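Local coordinates for protein putative TetR-family transcriptional regulator (Streptomyces coelicolor, PDB 2HXO) that probably binds operator DNA through an N-terminal helix-turn-helix and regulates transcription as a TetR-type dimer, at residues G221-L224 against V225-I229; A84-P87 against Q88-V91; A67-A70 against V71-A75. All blocks are in the same frame, centred on the assembly; numbering follows the deposited sequence.

Interaction 1: G221-L224 against V225-I229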
loop_
_atom_site.group_PDB
_atom_site.type_symbol
_atom_site.label_atom_id
_atom_site.label_comp_id
_atom_site.label_asym_id
_atom_site.label_seq_id
_atom_site.Cartn_x
_atom_site.Cartn_y
_atom_site.Cartn_z
ATOM N N GLY A 221 -1.063 4.997 13.124
ATOM C CA GLY A 221 -0.286 3.883 12.599
ATOM C C GLY A 221 1.189 4.234 12.448
ATOM O O GLY A 221 2.064 3.443 12.812
ATOM N N ILE A 222 1.468 5.426 11.920
ATOM C CA ILE A 222 2.840 5.875 11.733
ATOM C C ILE A 222 3.493 5.986 13.114
ATOM O O ILE A 222 4.643 5.574 13.302
ATOM C CB ILE A 222 2.881 7.242 10.958
ATOM C CG1 ILE A 222 4.250 7.435 10.307
ATOM C CG2 ILE A 222 2.628 8.411 11.892
ATOM C CD1 ILE A 222 4.577 6.436 9.215
ATOM N N THR A 223 2.747 6.499 14.091
ATOM C CA THR A 223 3.267 6.635 15.461
ATOM C C THR A 223 3.606 5.261 16.057
ATOM O O THR A 223 4.604 5.097 16.779
ATOM C CB THR A 223 2.248 7.402 16.330
ATOM O OG1 THR A 223 2.123 8.734 15.801
ATOM C CG2 THR A 223 2.689 7.473 17.780
ATOM N N LEU A 224 2.773 4.277 15.741
ATOM C CA LEU A 224 2.981 2.898 16.186
ATOM C C LEU A 224 4.302 2.370 15.589
ATOM O O LEU A 224 5.105 1.748 16.279
ATOM C CB LEU A 224 1.818 2.034 15.695
ATOM C CG LEU A 224 1.039 1.160 16.668
ATOM C CD1 LEU A 224 1.038 1.750 18.068
ATOM C CD2 LEU A 224 -0.373 1.000 16.118
ATOM N N VAL A 225 4.534 2.633 14.308
ATOM C CA VAL A 225 5.773 2.195 13.679
ATOM C C VAL A 225 6.954 2.932 14.314
ATOM O O VAL A 225 7.980 2.323 14.621
ATOM C CB VAL A 225 5.775 2.459 12.145
ATOM C CG1 VAL A 225 7.081 1.949 11.532
ATOM C CG2 VAL A 225 4.589 1.751 11.490
ATOM N N LEU A 226 6.813 4.247 14.500
ATOM C CA LEU A 226 7.875 5.062 15.109
ATOM C C LEU A 226 8.223 4.566 16.509
ATOM O O LEU A 226 9.369 4.581 16.896
ATOM C CB LEU A 226 7.466 6.544 15.151
ATOM C CG LEU A 226 7.423 7.237 13.787
ATOM C CD1 LEU A 226 6.670 8.567 13.896
ATOM C CD2 LEU A 226 8.849 7.434 13.271
ATOM N N THR A 227 7.232 4.104 17.260
ATOM C CA THR A 227 7.489 3.577 18.604
ATOM C C THR A 227 8.330 2.304 18.511
ATOM O O THR A 227 9.227 2.071 19.334
ATOM C CB THR A 227 6.176 3.270 19.326
ATOM O OG1 THR A 227 5.448 4.495 19.507
ATOM C CG2 THR A 227 6.434 2.631 20.689
ATOM N N GLY A 228 8.038 1.478 17.506
ATOM C CA GLY A 228 8.810 0.263 17.316
ATOM C C GLY A 228 10.226 0.632 16.913
ATOM O O GLY A 228 11.192 0.039 17.380
ATOM N N ILE A 229 10.353 1.644 16.062
ATOM C CA ILE A 229 11.655 2.075 15.598
ATOM C C ILE A 229 12.473 2.653 16.740
ATOM O O ILE A 229 13.675 2.389 16.842
ATOM C CB ILE A 229 11.517 3.103 14.446
ATOM C CG1 ILE A 229 10.997 2.389 13.191
ATOM C CG2 ILE A 229 12.852 3.756 14.163
ATOM C CD1 ILE A 229 10.646 3.286 12.023
#
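V225 sits one helical turn on from G221 and lies against its backbone: its N donates to G221 O at 3.0 Å, while its CG2 rests 3.3 Å from G221 O. That methyl lies beside V225's own backbone N because CG1 takes the position anti to it (chi1 -179°). The CA-CB bond of L224, next in line, points away from residues 225-229, though CB itself still touches V225 N, and L224 O accepts from G228 N at 3.2 Å. On another face I222 O receives L226 N at 2.8 Å, a nearly straight bond, and L226 CG comes to 3.3 Å from I222 O. The two side chains then only graze, I222 CG1 standing 4.5 Å from L226 CD1. T223 O is gripped twice by T227, by its N and by its hydroxyl OG1, each at 2.9 Å and from opposite faces of the carbonyl plane. The hydroxyl of T223 itself turns back to L219 O and also bonds R92. Within helix 214-230 the faces divide: I222 and V225 pack on L153 of helix 146-166, L226 meets V91 of helix 87-104, and at the second subunit L224 touches its L232 and V225 its V225.

Interaction 2: A84-P87 against Q88-V91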
loop_
_atom_site.group_PDB
_atom_site.type_symbol
_atom_site.label_atom_id
_atom_site.label_comp_id
_atom_site.label_asym_id
_atom_site.label_seq_id
_atom_site.Cartn_x
_atom_site.Cartn_y
_atom_site.Cartn_z
ATOM N N ALA A 84 8.607 22.800 18.543
ATOM C CA ALA A 84 9.092 21.697 19.394
ATOM C C ALA A 84 9.244 20.399 18.579
ATOM O O ALA A 84 9.121 19.298 19.123
ATOM C CB ALA A 84 8.140 21.438 20.552
ATOM N N ASP A 85 9.505 20.524 17.285
ATOM C CA ASP A 85 9.630 19.323 16.457
ATOM C C ASP A 85 10.796 18.425 16.789
ATOM O O ASP A 85 11.944 18.852 16.910
ATOM C CB ASP A 85 9.680 19.667 14.963
ATOM C CG ASP A 85 8.290 19.923 14.371
ATOM O OD1 ASP A 85 7.264 19.738 15.079
ATOM O OD2 ASP A 85 8.230 20.307 13.190
ATOM N N SER A 86 10.442 17.166 16.967
ATOM C CA SER A 86 11.352 16.074 17.248
ATOM C C SER A 86 11.454 15.265 15.948
ATOM O O SER A 86 10.783 15.570 14.968
ATOM C CB SER A 86 10.757 15.200 18.341
ATOM O OG SER A 86 9.643 14.485 17.854
ATOM N N PRO A 87 12.304 14.227 15.923
ATOM C CA PRO A 87 12.434 13.418 14.708
ATOM C C PRO A 87 11.110 12.764 14.360
ATOM O O PRO A 87 10.749 12.650 13.193
ATOM C CB PRO A 87 13.502 12.408 15.092
ATOM C CG PRO A 87 14.391 13.242 15.979
ATOM C CD PRO A 87 13.381 13.913 16.873
ATOM N N GLN A 88 10.385 12.351 15.394
ATOM C CA GLN A 88 9.093 11.705 15.210
ATOM C C GLN A 88 8.066 12.625 14.554
ATOM O O GLN A 88 7.302 12.179 13.685
ATOM C CB GLN A 88 8.576 11.160 16.548
ATOM C CG GLN A 88 9.295 9.881 17.007
ATOM C CD GLN A 88 10.590 10.132 17.795
ATOM O OE1 GLN A 88 11.232 11.183 17.666
ATOM N NE2 GLN A 88 10.982 9.151 18.611
ATOM N N ASP A 89 8.055 13.898 14.962
ATOM C CA ASP A 89 7.147 14.889 14.392
ATOM C C ASP A 89 7.504 15.108 12.938
ATOM O O ASP A 89 6.622 15.210 12.086
ATOM C CB ASP A 89 7.265 16.245 15.101
ATOM C CG ASP A 89 6.828 16.195 16.526
ATOM O OD1 ASP A 89 5.742 15.656 16.773
ATOM O OD2 ASP A 89 7.559 16.698 17.405
ATOM N N ALA A 90 8.803 15.208 12.666
ATOM C CA ALA A 90 9.271 15.433 11.314
ATOM C C ALA A 90 8.803 14.277 10.416
ATOM O O ALA A 90 8.335 14.495 9.300
ATOM C CB ALA A 90 10.784 15.565 11.304
ATOM N N VAL A 91 8.898 13.048 10.911
ATOM C CA VAL A 91 8.449 11.915 10.115
ATOM C C VAL A 91 6.944 12.043 9.853
ATOM O O VAL A 91 6.468 11.750 8.752
ATOM C CB VAL A 91 8.765 10.568 10.813
ATOM C CG1 VAL A 91 8.004 9.454 10.145
ATOM C CG2 VAL A 91 10.265 10.301 10.753
HETATM O O HOH W 1 7.708 17.135 20.044
#
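D89 OD2 is the polar atom that most groups seek here. S86 N donates to it at 3.0 Å with an N-H...O angle of 161°, arriving on the anti side of the carboxylate and 17° out of its plane. S86 OG adds a weak bond at 3.1 Å, and a water donates to both D89 OD2 and A84 O. In return D89 N gives a weak 3.4 Å bond to S86 OG, which completes a capping box with S86 as the N-cap. The serine hydroxyl can serve the helix end because chi1 of 71° tucks it between its own N and carbonyl carbon. Without the carboxylate, as with an alanine here, S86 N would probably lose its acceptor and the cap would be freer to shift. D85 OD1 lies 3.8 Å from D89 OD2, a close pair of like charges; the other oxygen, D85 OD2, is bonded to G82 N. Beyond the cap, P87 starts the helix, and the bent chain of Q88 brings OE1 to 3.6 Å from P87 CD. This N-terminal turn of helix 87-104 rests P87, A90 and V91 on Q135 of helix 124-138, with Q88 touching T230 of helix 214-230.

Interaction 3: A67-A70 against V71-A75; sequences ATDA and VVTAA
D69 and T73, one turn apart, meet along one flank of the helix. T73 N donates to D69 O at 2.9 Å, and T73 OG1 lies 3.0 Å from that same oxygen, D69 O. The two side chains themselves stay apart, with D69 OD2 3.8 Å from T73 OG1, and a water joins them: it donates to D69 OD2 at 2.6 Å and bonds T73 OG1 at 3.0 Å. On a second face V72 N gives its proton to T68 O, and V72 CG2 presses to 3.1 Å from that carbonyl oxygen; T68 CG2 and V72 CG2 are 4.3 Å apart, a loose methyl contact. V71 and A74 repeat the backbone pattern, bonding A67 O and A70 O.

Further out, the aspartate is fixed by its other oxygen. With CG anti to the backbone N (chi1 -175°), D69 OD1 reaches T123 OG1 in a hydrogen bond and R127 NH1 in a salt bridge. T68 OG1 turns back to L64 O while the side chain packs among W107, L108, Q111 and L112.

V72 rests on L98 of helix 87-104 and on V124 and I128 of helix 124-138, whereas A67 and A70 face helix 18-31. Helix 60-76 thus joins the predicted DNA-binding N-terminal helices to the C-terminal helices, consistent with the connecting helix of TetR-family regulators.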
loop_
_atom_site.group_PDB
_atom_site.type_symbol
_atom_site.label_atom_id
_atom_site.label_comp_id
_atom_site.label_asym_id
_atom_site.label_seq_id
_atom_site.Cartn_x
_atom_site.Cartn_y
_atom_site.Cartn_z
ATOM N N ALA A 67 6.270 14.998 -12.667
ATOM C CA ALA A 67 5.009 15.481 -12.103
ATOM C C ALA A 67 4.852 14.952 -10.678
ATOM O O ALA A 67 4.481 15.685 -9.763
ATOM C CB ALA A 67 3.844 15.017 -12.966
ATOM N N THR A 68 5.141 13.670 -10.505
ATOM C CA THR A 68 5.070 13.037 -9.201
ATOM C C THR A 68 6.044 13.735 -8.239
ATOM O O THR A 68 5.681 14.083 -7.115
ATOM C CB THR A 68 5.433 11.551 -9.321
ATOM O OG1 THR A 68 4.481 10.915 -10.178
ATOM C CG2 THR A 68 5.429 10.870 -7.946
ATOM N N ASP A 69 7.267 13.960 -8.712
ATOM C CA ASP A 69 8.322 14.601 -7.932
ATOM C C ASP A 69 7.949 16.020 -7.513
ATOM O O ASP A 69 8.150 16.411 -6.362
ATOM C CB ASP A 69 9.616 14.624 -8.754
ATOM C CG ASP A 69 10.812 15.172 -7.982
ATOM O OD1 ASP A 69 11.514 14.379 -7.323
ATOM O OD2 ASP A 69 11.058 16.394 -8.035
ATOM N N ALA A 70 7.408 16.794 -8.446
ATOM C CA ALA A 70 7.033 18.175 -8.157
ATOM C C ALA A 70 5.955 18.250 -7.077
ATOM O O ALA A 70 6.040 19.052 -6.147
ATOM C CB ALA A 70 6.549 18.860 -9.429
ATOM N N VAL A 71 4.935 17.417 -7.211
ATOM C CA VAL A 71 3.845 17.386 -6.250
ATOM C C VAL A 71 4.320 16.941 -4.862
ATOM O O VAL A 71 3.946 17.528 -3.853
ATOM C CB VAL A 71 2.721 16.443 -6.745
ATOM C CG1 VAL A 71 1.921 15.904 -5.566
ATOM C CG2 VAL A 71 1.812 17.203 -7.701
ATOM N N VAL A 72 5.145 15.901 -4.826
ATOM C CA VAL A 72 5.662 15.376 -3.570
ATOM C C VAL A 72 6.546 16.404 -2.861
ATOM O O VAL A 72 6.368 16.672 -1.669
ATOM C CB VAL A 72 6.447 14.068 -3.819
ATOM C CG1 VAL A 72 7.195 13.647 -2.568
ATOM C CG2 VAL A 72 5.480 12.969 -4.249
ATOM N N THR A 73 7.490 16.980 -3.597
ATOM C CA THR A 73 8.390 17.978 -3.043
ATOM C C THR A 73 7.621 19.147 -2.455
ATOM O O THR A 73 7.920 19.616 -1.358
ATOM C CB THR A 73 9.340 18.537 -4.123
ATOM O OG1 THR A 73 10.273 17.524 -4.517
ATOM C CG2 THR A 73 10.103 19.743 -3.598
ATOM N N ALA A 74 6.626 19.622 -3.192
ATOM C CA ALA A 74 5.837 20.765 -2.746
ATOM C C ALA A 74 5.046 20.452 -1.486
ATOM O O ALA A 74 4.988 21.268 -0.565
ATOM C CB ALA A 74 4.894 21.227 -3.865
ATOM N N ALA A 75 4.451 19.266 -1.437
ATOM C CA ALA A 75 3.646 18.878 -0.286
ATOM C C ALA A 75 4.468 18.640 0.979
ATOM O O ALA A 75 4.135 19.138 2.056
ATOM C CB ALA A 75 2.839 17.636 -0.619
HETATM O O HOH W 2 11.804 18.623 -6.858
#

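Overall arrangement
Interactions 1 and 2 form one continuous patch of the C-terminal domain, their centres 13 Å apart: L226 CD1 lies 3.7 Å from Q88 O, and L226 CD2 lies 3.8 Å from V91 CG1, which ties the start of helix 87-104 to helix 214-230. Interaction 1 also faces the second subunit, whereas neither interaction 2 nor interaction 3 is touched by it. Interaction 3 stands apart on helix 60-76, its centre 21 Å from that of interaction 2 and 25 Å from that of interaction 1, with nearest atoms about 10 and 14 Å away. The three therefore run from beside the predicted DNA-binding headpiece to the dimer interface.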